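Local coordinates for protein diol-dehydratase (Roseburia inulinivorans, PDB 5I2A) that probably acts as a B12-independent glycyl radical lyase that dehydrates 1,2-propanediol, at residues A[389-394]-A[769-774]; A[59-64]-A[214-219]; A[597-602]-A[714-719]; A[230-235]-A[239-244]. All coordinates share one frame; numbering follows the deposited sequence.

In the fold
The four contacts lie on the outer part of the chain, each with its centre at least 25 Å from the chain's centre. Along the sequence, contact 2 closes first and contact 4 follows; contact 1 then opens, and contact 3 falls wholly between its two segments. Contacts 2 and 4, with centres about 24 Å apart and not touching, share helix 200-233, one near its middle and one at its end. Contact 1 joins helices 391-402 and 766-781 beside a mixed five-stranded sheet. Contact 3, about 49 Å from contact 2 between centres, lies on the other side of the molecule. All four join peripheral helices and one loop of the glycyl radical enzyme fold.

Contact 1 of 4, residues A[389-394]-A[769-774]; sequences SSKALL and GLESFI
I774 and L394 meet on two helices that flank the mixed five-stranded sheet of this glycyl radical enzyme fold. Helix 391-402 connects strands 380-385 and 409-412, and helix 766-781 connects strands 756-759 and 787-792. Each strand pair is parallel and adjacent, so each helix belongs to a beta-alpha-beta crossover. The apolar part of the contact rests on one methyl. I774 CD1 comes 3.9 Å from L394 CB and, nearer still, 3.6 Å from the backbone oxygen L394 O, so the isoleucine tip bears on the first turn of helix 391-402 rather than on the end of the leucine. The longer branch of I774 is the one that reaches across, a chi1 of -63° turning CG1 away from its own carbonyl carbon. Beyond its CB, L394 packs on I383 and V385 of strand 380-385, which places this residue between the sheet and the second helix.

On the exposed margin the contact is electrostatic. K391 runs extended with CG anti to its backbone N (chi1 -178°) until it bends at the last torsion. K391 NZ and E771 OE2 are then 4.0 Å apart, a long salt bridge, consistent with a loose ion pair at the surface. S390 occupies the N-cap of helix 391-402: its OG accepts from L393 N at 3.1 Å.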
loop_
_atom_site.group_PDB
_atom_site.type_symbol
_atom_site.label_atom_id
_atom_site.label_comp_id
_atom_site.label_asym_id
_atom_site.label_seq_id
_atom_site.Cartn_x
_atom_site.Cartn_y
_atom_site.Cartn_z
ATOM N N SER A 389 23.992 -25.273 -32.887
ATOM C CA SER A 389 24.604 -23.966 -33.161
ATOM C C SER A 389 25.366 -23.966 -34.485
ATOM O O SER A 389 26.081 -24.905 -34.783
ATOM C CB SER A 389 25.576 -23.556 -32.043
ATOM O OG SER A 389 24.901 -23.151 -30.872
ATOM N N SER A 390 25.197 -22.910 -35.268
ATOM C CA SER A 390 26.036 -22.660 -36.432
ATOM C C SER A 390 27.520 -22.672 -36.062
ATOM O O SER A 390 27.960 -21.928 -35.185
ATOM C CB SER A 390 25.659 -21.326 -37.062
ATOM O OG SER A 390 26.737 -20.773 -37.778
ATOM N N LYS A 391 28.286 -23.538 -36.712
ATOM C CA LYS A 391 29.713 -23.617 -36.452
ATOM C C LYS A 391 30.387 -22.289 -36.804
ATOM O O LYS A 391 31.309 -21.850 -36.123
ATOM C CB LYS A 391 30.352 -24.770 -37.240
ATOM C CG LYS A 391 31.861 -24.959 -36.972
ATOM C CD LYS A 391 32.461 -26.092 -37.819
ATOM C CE LYS A 391 33.998 -26.142 -37.756
ATOM N NZ LYS A 391 34.523 -26.459 -36.398
ATOM N N ALA A 392 29.906 -21.643 -37.859
ATOM C CA ALA A 392 30.468 -20.367 -38.278
ATOM C C ALA A 392 30.279 -19.293 -37.200
ATOM O O ALA A 392 31.147 -18.451 -37.006
ATOM C CB ALA A 392 29.843 -19.911 -39.591
ATOM N N LEU A 393 29.142 -19.314 -36.513
ATOM C CA LEU A 393 28.889 -18.313 -35.487
ATOM C C LEU A 393 29.780 -18.605 -34.282
ATOM O O LEU A 393 30.351 -17.687 -33.708
ATOM C CB LEU A 393 27.403 -18.275 -35.082
ATOM C CG LEU A 393 27.034 -17.138 -34.117
ATOM C CD1 LEU A 393 27.198 -15.764 -34.767
ATOM C CD2 LEU A 393 25.608 -17.327 -33.565
ATOM N N LEU A 394 29.918 -19.880 -33.923
ATOM C CA LEU A 394 30.770 -20.265 -32.795
ATOM C C LEU A 394 32.219 -19.878 -33.046
ATOM O O LEU A 394 32.895 -19.386 -32.143
ATOM C CB LEU A 394 30.686 -21.767 -32.513
ATOM C CG LEU A 394 29.344 -22.317 -32.003
ATOM C CD1 LEU A 394 29.456 -23.800 -31.700
ATOM C CD2 LEU A 394 28.836 -21.549 -30.774
ATOM N N GLY A 769 43.503 -23.674 -32.803
ATOM C CA GLY A 769 43.354 -23.122 -31.464
ATOM C C GLY A 769 41.890 -22.820 -31.173
ATOM O O GLY A 769 41.369 -23.167 -30.114
ATOM N N LEU A 770 41.226 -22.195 -32.140
ATOM C CA LEU A 770 39.826 -21.827 -32.011
ATOM C C LEU A 770 38.963 -23.077 -31.875
ATOM O O LEU A 770 38.004 -23.103 -31.098
ATOM C CB LEU A 770 39.376 -20.985 -33.211
ATOM C CG LEU A 770 40.025 -19.610 -33.398
ATOM C CD1 LEU A 770 39.454 -18.900 -34.621
ATOM C CD2 LEU A 770 39.910 -18.710 -32.158
ATOM N N GLU A 771 39.331 -24.128 -32.601
ATOM C CA GLU A 771 38.555 -25.353 -32.582
ATOM C C GLU A 771 38.710 -26.089 -31.258
ATOM O O GLU A 771 37.739 -26.621 -30.742
ATOM C CB GLU A 771 38.939 -26.262 -33.760
ATOM C CG GLU A 771 38.153 -25.917 -35.022
ATOM C CD GLU A 771 38.693 -26.578 -36.278
ATOM O OE1 GLU A 771 39.463 -27.557 -36.163
ATOM O OE2 GLU A 771 38.335 -26.115 -37.386
ATOM N N SER A 772 39.906 -26.120 -30.686
ATOM C CA SER A 772 40.035 -26.788 -29.396
ATOM C C SER A 772 39.417 -25.937 -28.272
ATOM O O SER A 772 38.947 -26.483 -27.281
ATOM C CB SER A 772 41.496 -27.125 -29.083
ATOM O OG SER A 772 42.334 -26.053 -29.405
ATOM N N PHE A 773 39.398 -24.617 -28.449
ATOM C CA PHE A 773 38.661 -23.714 -27.559
ATOM C C PHE A 773 37.177 -24.106 -27.511
ATOM O O PHE A 773 36.629 -24.352 -26.433
ATOM C CB PHE A 773 38.830 -22.266 -28.024
ATOM C CG PHE A 773 37.958 -21.260 -27.306
ATOM C CD1 PHE A 773 38.292 -20.801 -26.047
ATOM C CD2 PHE A 773 36.831 -20.736 -27.923
ATOM C CE1 PHE A 773 37.508 -19.845 -25.403
ATOM C CE2 PHE A 773 36.043 -19.782 -27.293
ATOM C CZ PHE A 773 36.385 -19.333 -26.026
ATOM N N ILE A 774 36.547 -24.202 -28.679
ATOM C CA ILE A 774 35.139 -24.609 -28.763
ATOM C C ILE A 774 34.907 -25.992 -28.122
ATOM O O ILE A 774 33.918 -26.200 -27.414
ATOM C CB ILE A 774 34.641 -24.627 -30.228
ATOM C CG1 ILE A 774 34.684 -23.226 -30.846
ATOM C CG2 ILE A 774 33.243 -25.237 -30.337
ATOM C CD1 ILE A 774 33.786 -22.234 -30.175
#

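Contact 2 of 4, residues A[59-64]-A[214-219]; sequences HILKNL and CDAVIT
L61 reaches across from helix 49-63 to helix 200-233, and its side chain can be followed atom by atom. CB already faces the neighbouring helix and stands 3.8 Å from the carbonyl oxygen A216 O. A chi1 of -68° sets CG opposite the carbonyl carbon of L61 and keeps the chain heading for helix 200-233. The branch point then splits the work: CD2 turns off and stays beyond touching distance of the second segment, whereas CD1 does the touching. This methyl sits over the peptide joining A216 and V217, 3.6 Å from A216 O, and also touches two methyls, A216 CB at 4.0 Å and V217 CG2 at 3.8 Å. V217 offers CG2 because that branch lies beside its own backbone N, while CG1 is anti to it. I278 of helix 262-279 also packs on L61, so a third helix closes this part of the bundle.

The short axes of 59-63 and 214-219 run almost parallel, 10° apart, with a closest approach of 8.6 Å. Toward the solvent, K62 CG rests 4.0 Å from T219 CG2 before the lysine bends away. T219 can present its methyl there because its hydroxyl is turned back to its own helix, where OG1 donates to D215 O at 2.9 Å from the face opposite to T219 N. R223 further binds L61 O and L64 O at the end of helix 49-63. The contact is thus apolar carbon packing against side-chain methyls and against the A216-V217 peptide, while the polar T219 OG1 and L61 O are bonded elsewhere.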
loop_
_atom_site.group_PDB
_atom_site.type_symbol
_atom_site.label_atom_id
_atom_site.label_comp_id
_atom_site.label_asym_id
_atom_site.label_seq_id
_atom_site.Cartn_x
_atom_site.Cartn_y
_atom_site.Cartn_z
ATOM N N HIS A 59 7.495 14.702 -15.999
ATOM C CA HIS A 59 8.136 15.982 -15.748
ATOM C C HIS A 59 9.632 15.915 -16.040
ATOM O O HIS A 59 10.211 16.871 -16.545
ATOM C CB HIS A 59 7.909 16.424 -14.313
ATOM C CG HIS A 59 8.257 17.858 -14.059
ATOM N ND1 HIS A 59 7.613 18.900 -14.688
ATOM C CD2 HIS A 59 9.155 18.420 -13.219
ATOM C CE1 HIS A 59 8.113 20.045 -14.257
ATOM N NE2 HIS A 59 9.046 19.779 -13.362
ATOM N N ILE A 60 10.252 14.788 -15.706
ATOM C CA ILE A 60 11.662 14.591 -15.983
ATOM C C ILE A 60 11.904 14.577 -17.501
ATOM O O ILE A 60 12.778 15.270 -17.985
ATOM C CB ILE A 60 12.200 13.288 -15.341
ATOM C CG1 ILE A 60 12.206 13.395 -13.821
ATOM C CG2 ILE A 60 13.603 12.987 -15.831
ATOM C CD1 ILE A 60 12.161 12.068 -13.116
ATOM N N LEU A 61 11.115 13.823 -18.257
ATOM C CA LEU A 61 11.394 13.689 -19.675
ATOM C C LEU A 61 11.071 14.982 -20.439
ATOM O O LEU A 61 11.667 15.251 -21.474
ATOM C CB LEU A 61 10.632 12.505 -20.277
ATOM C CG LEU A 61 11.076 11.105 -19.827
ATOM C CD1 LEU A 61 10.358 10.031 -20.629
ATOM C CD2 LEU A 61 12.585 10.917 -19.917
ATOM N N LYS A 62 10.145 15.784 -19.922
ATOM C CA LYS A 62 9.818 17.055 -20.565
ATOM C C LYS A 62 10.952 18.060 -20.407
ATOM O O LYS A 62 11.195 18.850 -21.300
ATOM C CB LYS A 62 8.524 17.649 -20.000
ATOM C CG LYS A 62 7.273 17.162 -20.702
ATOM C CD LYS A 62 5.995 17.458 -19.908
ATOM C CE LYS A 62 5.789 18.950 -19.665
ATOM N NZ LYS A 62 4.677 19.202 -18.689
ATOM N N ASN A 63 11.663 18.009 -19.286
ATOM C CA ASN A 63 12.581 19.093 -18.935
ATOM C C ASN A 63 14.058 18.757 -18.818
ATOM O O ASN A 63 14.885 19.658 -18.758
ATOM C CB ASN A 63 12.127 19.733 -17.614
ATOM C CG ASN A 63 10.737 20.348 -17.726
ATOM O OD1 ASN A 63 10.566 21.380 -18.355
ATOM N ND2 ASN A 63 9.742 19.699 -17.138
ATOM N N LEU A 64 14.393 17.474 -18.765
ATOM C CA LEU A 64 15.782 17.072 -18.633
ATOM C C LEU A 64 16.594 17.610 -19.824
ATOM O O LEU A 64 16.169 17.483 -20.958
ATOM C CB LEU A 64 15.882 15.556 -18.549
ATOM C CG LEU A 64 17.126 14.935 -17.933
ATOM C CD1 LEU A 64 17.298 15.367 -16.469
ATOM C CD2 LEU A 64 17.056 13.401 -18.065
ATOM N N CYS A 214 3.791 6.679 -21.398
ATOM C CA CYS A 214 4.034 6.487 -22.817
ATOM C C CYS A 214 4.111 7.835 -23.544
ATOM O O CYS A 214 5.018 8.061 -24.352
ATOM C CB CYS A 214 2.958 5.606 -23.433
ATOM S SG CYS A 214 3.116 3.873 -22.999
ATOM N N ASP A 215 3.189 8.742 -23.235
ATOM C CA ASP A 215 3.206 10.059 -23.866
ATOM C C ASP A 215 4.449 10.872 -23.476
ATOM O O ASP A 215 4.949 11.653 -24.280
ATOM C CB ASP A 215 1.927 10.831 -23.538
ATOM C CG ASP A 215 0.731 10.319 -24.331
ATOM O OD1 ASP A 215 0.937 9.833 -25.463
ATOM O OD2 ASP A 215 -0.410 10.390 -23.829
ATOM N N ALA A 216 4.962 10.665 -22.265
ATOM C CA ALA A 216 6.207 11.298 -21.845
ATOM C C ALA A 216 7.407 10.871 -22.715
ATOM O O ALA A 216 8.256 11.679 -23.061
ATOM C CB ALA A 216 6.484 10.982 -20.386
ATOM N N VAL A 217 7.476 9.593 -23.051
ATOM C CA VAL A 217 8.576 9.104 -23.867
ATOM C C VAL A 217 8.429 9.626 -25.307
ATOM O O VAL A 217 9.411 9.955 -25.954
ATOM C CB VAL A 217 8.637 7.571 -23.863
ATOM C CG1 VAL A 217 9.752 7.069 -24.780
ATOM C CG2 VAL A 217 8.821 7.045 -22.428
ATOM N N ILE A 218 7.197 9.698 -25.796
ATOM C CA ILE A 218 6.938 10.219 -27.125
ATOM C C ILE A 218 7.380 11.669 -27.175
ATOM O O ILE A 218 8.091 12.086 -28.093
ATOM C CB ILE A 218 5.462 10.104 -27.507
ATOM C CG1 ILE A 218 5.090 8.629 -27.651
ATOM C CG2 ILE A 218 5.181 10.894 -28.793
ATOM C CD1 ILE A 218 3.605 8.349 -27.783
ATOM N N THR A 219 6.978 12.414 -26.153
ATOM C CA THR A 219 7.421 13.784 -25.975
ATOM C C THR A 219 8.939 13.883 -26.003
ATOM O O THR A 219 9.503 14.785 -26.632
ATOM C CB THR A 219 6.912 14.361 -24.649
ATOM O OG1 THR A 219 5.490 14.500 -24.710
ATOM C CG2 THR A 219 7.551 15.721 -24.374
#

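Contact 3 of 4, residues A[597-602]-A[714-719]; sequences ATTAGD and LAHTPV
The imidazole of H716, third residue of the type II beta turn L714 to T717, has a threonine over one face, an alanine over the other and a hydroxyl at its edge. T598 CB lies over the first face, 3.8 Å from the ring centroid and 22° off the normal, which makes a CH-pi contact. Against the opposite face sits the methyl of the preceding residue, A715 CB, 3.9 Å above the plane and displaced toward the rim. In the ring plane, T599 OG1 approaches CE1 of H716 at 3.2 Å, the shortest distance between the two segments.

The turn is docked on the first turn of helix 597-613. H716 has a positive phi of 68°, and with CG beside its backbone N (chi1 -50°) the ring projects onto the helix. T598 meets it from the opposite direction, its CG2 3.7 Å from H716 NE2, while the T599 side chain crosses the histidine at about a right angle.

D596 lies just ahead of the helix. Its OD2, hydrogen-bonded to H716 ND1, probably helps to set the ring's rotation, and its OD1 takes the N-H of T599. D596, with the carboxylate of D602 a little farther off, would probably favour a protonated imidazole. The turn itself is braced from within, where T717 OG1 donates to L714 O at 2.8 Å.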
loop_
_atom_site.group_PDB
_atom_site.type_symbol
_atom_site.label_atom_id
_atom_site.label_comp_id
_atom_site.label_asym_id
_atom_site.label_seq_id
_atom_site.Cartn_x
_atom_site.Cartn_y
_atom_site.Cartn_z
ATOM N N ALA A 597 45.639 -4.501 9.203
ATOM C CA ALA A 597 44.893 -3.340 9.662
ATOM C C ALA A 597 43.456 -3.699 10.041
ATOM O O ALA A 597 42.910 -3.169 11.017
ATOM C CB ALA A 597 44.901 -2.263 8.599
ATOM N N THR A 598 42.847 -4.603 9.276
ATOM C CA THR A 598 41.469 -5.008 9.552
ATOM C C THR A 598 41.406 -5.704 10.909
ATOM O O THR A 598 40.548 -5.405 11.730
ATOM C CB THR A 598 40.905 -5.936 8.442
ATOM O OG1 THR A 598 40.902 -5.230 7.198
ATOM C CG2 THR A 598 39.474 -6.354 8.762
ATOM N N THR A 599 42.326 -6.624 11.157
ATOM C CA THR A 599 42.342 -7.303 12.441
ATOM C C THR A 599 42.674 -6.321 13.580
ATOM O O THR A 599 42.074 -6.369 14.651
ATOM C CB THR A 599 43.330 -8.456 12.429
ATOM O OG1 THR A 599 42.920 -9.397 11.434
ATOM C CG2 THR A 599 43.372 -9.149 13.786
ATOM N N ALA A 600 43.605 -5.412 13.325
ATOM C CA ALA A 600 43.959 -4.400 14.313
ATOM C C ALA A 600 42.719 -3.608 14.720
ATOM O O ALA A 600 42.423 -3.483 15.897
ATOM C CB ALA A 600 45.023 -3.482 13.772
ATOM N N GLY A 601 41.994 -3.100 13.730
ATOM C CA GLY A 601 40.758 -2.377 13.961
ATOM C C GLY A 601 39.720 -3.189 14.717
ATOM O O GLY A 601 39.096 -2.673 15.650
ATOM N N ASP A 602 39.531 -4.450 14.324
ATOM C CA ASP A 602 38.553 -5.310 14.983
ATOM C C ASP A 602 38.845 -5.424 16.478
ATOM O O ASP A 602 37.979 -5.193 17.318
ATOM C CB ASP A 602 38.539 -6.712 14.371
ATOM C CG ASP A 602 37.800 -6.780 13.042
ATOM O OD1 ASP A 602 37.063 -5.841 12.686
ATOM O OD2 ASP A 602 37.964 -7.801 12.354
ATOM N N LEU A 714 44.640 -16.856 2.979
ATOM C CA LEU A 714 45.016 -15.960 4.071
ATOM C C LEU A 714 43.909 -14.953 4.365
ATOM O O LEU A 714 43.067 -14.666 3.513
ATOM C CB LEU A 714 46.322 -15.224 3.746
ATOM C CG LEU A 714 47.536 -16.121 3.482
ATOM C CD1 LEU A 714 48.819 -15.298 3.320
ATOM C CD2 LEU A 714 47.689 -17.169 4.576
ATOM N N ALA A 715 43.925 -14.421 5.581
ATOM C CA ALA A 715 42.911 -13.487 6.045
ATOM C C ALA A 715 42.719 -12.279 5.121
ATOM O O ALA A 715 43.681 -11.659 4.665
ATOM C CB ALA A 715 43.263 -13.008 7.451
ATOM N N HIS A 716 41.452 -11.982 4.848
ATOM C CA HIS A 716 41.009 -10.774 4.152
ATOM C C HIS A 716 41.413 -10.709 2.679
ATOM O O HIS A 716 41.234 -9.684 2.039
ATOM C CB HIS A 716 41.491 -9.538 4.920
ATOM C CG HIS A 716 41.161 -9.604 6.380
ATOM N ND1 HIS A 716 42.070 -9.305 7.370
ATOM C CD2 HIS A 716 40.029 -10.001 7.014
ATOM C CE1 HIS A 716 41.508 -9.496 8.552
ATOM N NE2 HIS A 716 40.270 -9.922 8.364
ATOM N N THR A 717 41.906 -11.817 2.134
ATOM C CA THR A 717 42.158 -11.904 0.692
ATOM C C THR A 717 40.851 -12.295 -0.017
ATOM O O THR A 717 39.908 -12.712 0.652
ATOM C CB THR A 717 43.273 -12.911 0.375
ATOM O OG1 THR A 717 42.857 -14.227 0.751
ATOM C CG2 THR A 717 44.595 -12.511 1.104
ATOM N N PRO A 718 40.783 -12.142 -1.357
ATOM C CA PRO A 718 39.512 -12.416 -2.051
ATOM C C PRO A 718 39.044 -13.860 -1.900
ATOM O O PRO A 718 39.876 -14.749 -1.750
ATOM C CB PRO A 718 39.838 -12.109 -3.521
ATOM C CG PRO A 718 40.954 -11.074 -3.442
ATOM C CD PRO A 718 41.769 -11.491 -2.248
ATOM N N VAL A 719 37.733 -14.082 -1.901
ATOM C CA VAL A 719 37.225 -15.445 -2.047
ATOM C C VAL A 719 37.148 -15.748 -3.543
ATOM O O VAL A 719 37.377 -14.865 -4.356
ATOM C CB VAL A 719 35.848 -15.637 -1.368
ATOM C CG1 VAL A 719 35.983 -15.481 0.129
ATOM C CG2 VAL A 719 34.832 -14.662 -1.921
#

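Contact 4 of 4, residues A[230-235]-A[239-244]; sequences EMAEKE and ARRQEL
L244 and A232 meet closely, CB to CB at 3.8 Å, at the buried centre of the contact. L244 carries its methyls along segment 230-235. CD1 lies 3.8 Å from A232 N and 4.0 Å from M231 CB, so the leucine rides over the backbone between those residues. R241, straight from CG to NE, passes the carbonyl of A232, its CD 3.5 Å from A232 O, the oxygen lying at the guanidinium edge near its plane.

E235 packs on R240 and R241. Its CG sits 3.6 Å from R241 N, and the bend at chi2 (55°) swings the carboxyl carbon CD over the aliphatic part of R240, 3.9 Å from CG of that arginine. The two side chains cross at about a right angle. Glutamate and arginine touch through carbon here while their charged ends find different partners: E235 OE2 bonds D237 N, and R240 NH1 bonds E243 OE1 and E72 O.

These residues close a helical hairpin: helix 200-233 ends, a short link follows, and helix 238-253 folds back beside it, bringing A232 and R241 to 4.8 Å between CA atoms. D237 in the link is bonded to both E235 and R240, since besides its N-H to the glutamate its OD1 accepts from R240 N, which probably helps to position them.

Farther out, the R240 NH1 bond to E243 OE1, 3.0 Å long and in the guanidinium plane, is a salt bridge reaching the carboxylate on its anti side. E243 in turn pairs through OE2 with R14.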
loop_
_atom_site.group_PDB
_atom_site.type_symbol
_atom_site.label_atom_id
_atom_site.label_comp_id
_atom_site.label_asym_id
_atom_site.label_seq_id
_atom_site.Cartn_x
_atom_site.Cartn_y
_atom_site.Cartn_z
ATOM N N GLU A 230 16.852 22.135 -35.466
ATOM C CA GLU A 230 17.535 23.381 -35.164
ATOM C C GLU A 230 19.036 23.277 -35.447
ATOM O O GLU A 230 19.656 24.237 -35.917
ATOM C CB GLU A 230 17.288 23.785 -33.711
ATOM C CG GLU A 230 15.807 24.009 -33.402
ATOM C CD GLU A 230 15.526 24.288 -31.933
ATOM O OE1 GLU A 230 16.441 24.142 -31.097
ATOM O OE2 GLU A 230 14.381 24.664 -31.614
ATOM N N MET A 231 19.622 22.111 -35.180
ATOM C CA MET A 231 21.049 21.934 -35.424
ATOM C C MET A 231 21.317 21.864 -36.924
ATOM O O MET A 231 22.316 22.390 -37.405
ATOM C CB MET A 231 21.579 20.682 -34.725
ATOM C CG MET A 231 21.676 20.825 -33.206
ATOM S SD MET A 231 22.100 19.288 -32.366
ATOM C CE MET A 231 23.770 19.003 -32.950
ATOM N N ALA A 232 20.417 21.210 -37.651
ATOM C CA ALA A 232 20.550 21.094 -39.090
ATOM C C ALA A 232 20.579 22.482 -39.723
ATOM O O ALA A 232 21.340 22.726 -40.649
ATOM C CB ALA A 232 19.429 20.276 -39.673
ATOM N N GLU A 233 19.766 23.391 -39.199
ATOM C CA GLU A 233 19.666 24.721 -39.779
ATOM C C GLU A 233 20.981 25.498 -39.657
ATOM O O GLU A 233 21.282 26.333 -40.497
ATOM C CB GLU A 233 18.512 25.502 -39.134
ATOM C CG GLU A 233 18.173 26.827 -39.812
ATOM C CD GLU A 233 17.820 26.684 -41.292
ATOM O OE1 GLU A 233 18.076 27.644 -42.057
ATOM O OE2 GLU A 233 17.286 25.627 -41.693
ATOM N N LYS A 234 21.784 25.211 -38.642
ATOM C CA LYS A 234 23.040 25.940 -38.485
ATOM C C LYS A 234 24.270 25.084 -38.810
ATOM O O LYS A 234 25.394 25.472 -38.519
ATOM C CB LYS A 234 23.154 26.508 -37.066
ATOM C CG LYS A 234 23.171 25.467 -35.981
ATOM C CD LYS A 234 23.281 26.081 -34.585
ATOM C CE LYS A 234 22.031 26.852 -34.194
ATOM N NZ LYS A 234 22.133 27.422 -32.816
ATOM N N GLU A 235 24.051 23.929 -39.426
ATOM C CA GLU A 235 25.148 23.036 -39.780
ATOM C C GLU A 235 25.687 23.379 -41.176
ATOM O O GLU A 235 24.948 23.337 -42.161
ATOM C CB GLU A 235 24.685 21.573 -39.722
ATOM C CG GLU A 235 25.731 20.540 -40.137
ATOM C CD GLU A 235 27.021 20.659 -39.342
ATOM O OE1 GLU A 235 26.974 20.672 -38.099
ATOM O OE2 GLU A 235 28.087 20.768 -39.966
ATOM N N ALA A 239 26.867 17.060 -45.556
ATOM C CA ALA A 239 26.556 15.662 -45.274
ATOM C C ALA A 239 25.980 15.493 -43.859
ATOM O O ALA A 239 25.013 14.772 -43.671
ATOM C CB ALA A 239 27.792 14.789 -45.457
ATOM N N ARG A 240 26.574 16.167 -42.882
ATOM C CA ARG A 240 26.107 16.103 -41.501
ATOM C C ARG A 240 24.707 16.700 -41.369
ATOM O O ARG A 240 23.858 16.152 -40.664
ATOM C CB ARG A 240 27.080 16.825 -40.566
ATOM C CG ARG A 240 26.659 16.827 -39.090
ATOM C CD ARG A 240 26.405 15.407 -38.572
ATOM N NE ARG A 240 25.978 15.390 -37.173
ATOM C CZ ARG A 240 25.464 14.324 -36.564
ATOM N NH1 ARG A 240 25.315 13.187 -37.226
ATOM N NH2 ARG A 240 25.096 14.394 -35.295
ATOM N N ARG A 241 24.476 17.820 -42.052
ATOM C CA ARG A 241 23.160 18.433 -42.093
ATOM C C ARG A 241 22.101 17.421 -42.514
ATOM O O ARG A 241 21.055 17.323 -41.882
ATOM C CB ARG A 241 23.142 19.637 -43.037
ATOM C CG ARG A 241 21.745 20.162 -43.317
ATOM C CD ARG A 241 21.774 21.542 -43.966
ATOM N NE ARG A 241 20.441 22.141 -43.977
ATOM C CZ ARG A 241 19.507 21.875 -44.889
ATOM N NH1 ARG A 241 19.765 21.027 -45.879
ATOM N NH2 ARG A 241 18.314 22.457 -44.813
ATOM N N GLN A 242 22.376 16.658 -43.565
ATOM C CA GLN A 242 21.450 15.605 -43.976
ATOM C C GLN A 242 21.276 14.537 -42.895
ATOM O O GLN A 242 20.190 13.982 -42.748
ATOM C CB GLN A 242 21.913 14.935 -45.271
ATOM C CG GLN A 242 21.682 15.783 -46.520
ATOM C CD GLN A 242 20.297 16.395 -46.560
ATOM O OE1 GLN A 242 19.290 15.694 -46.428
ATOM N NE2 GLN A 242 20.236 17.711 -46.732
ATOM N N GLU A 243 22.346 14.236 -42.162
ATOM C CA GLU A 243 22.263 13.239 -41.101
ATOM C C GLU A 243 21.317 13.747 -40.022
ATOM O O GLU A 243 20.463 13.008 -39.545
ATOM C CB GLU A 243 23.647 12.913 -40.521
ATOM C CG GLU A 243 24.499 12.059 -41.462
ATOM C CD GLU A 243 25.900 11.825 -40.947
ATOM O OE1 GLU A 243 26.258 12.409 -39.913
ATOM O OE2 GLU A 243 26.647 11.042 -41.574
ATOM N N LEU A 244 21.455 15.024 -39.679
ATOM C CA LEU A 244 20.597 15.655 -38.691
ATOM C C LEU A 244 19.147 15.677 -39.145
ATOM O O LEU A 244 18.237 15.465 -38.334
ATOM C CB LEU A 244 21.081 17.071 -38.388
ATOM C CG LEU A 244 22.362 17.115 -37.554
ATOM C CD1 LEU A 244 23.053 18.466 -37.652
ATOM C CD2 LEU A 244 22.070 16.772 -36.093
#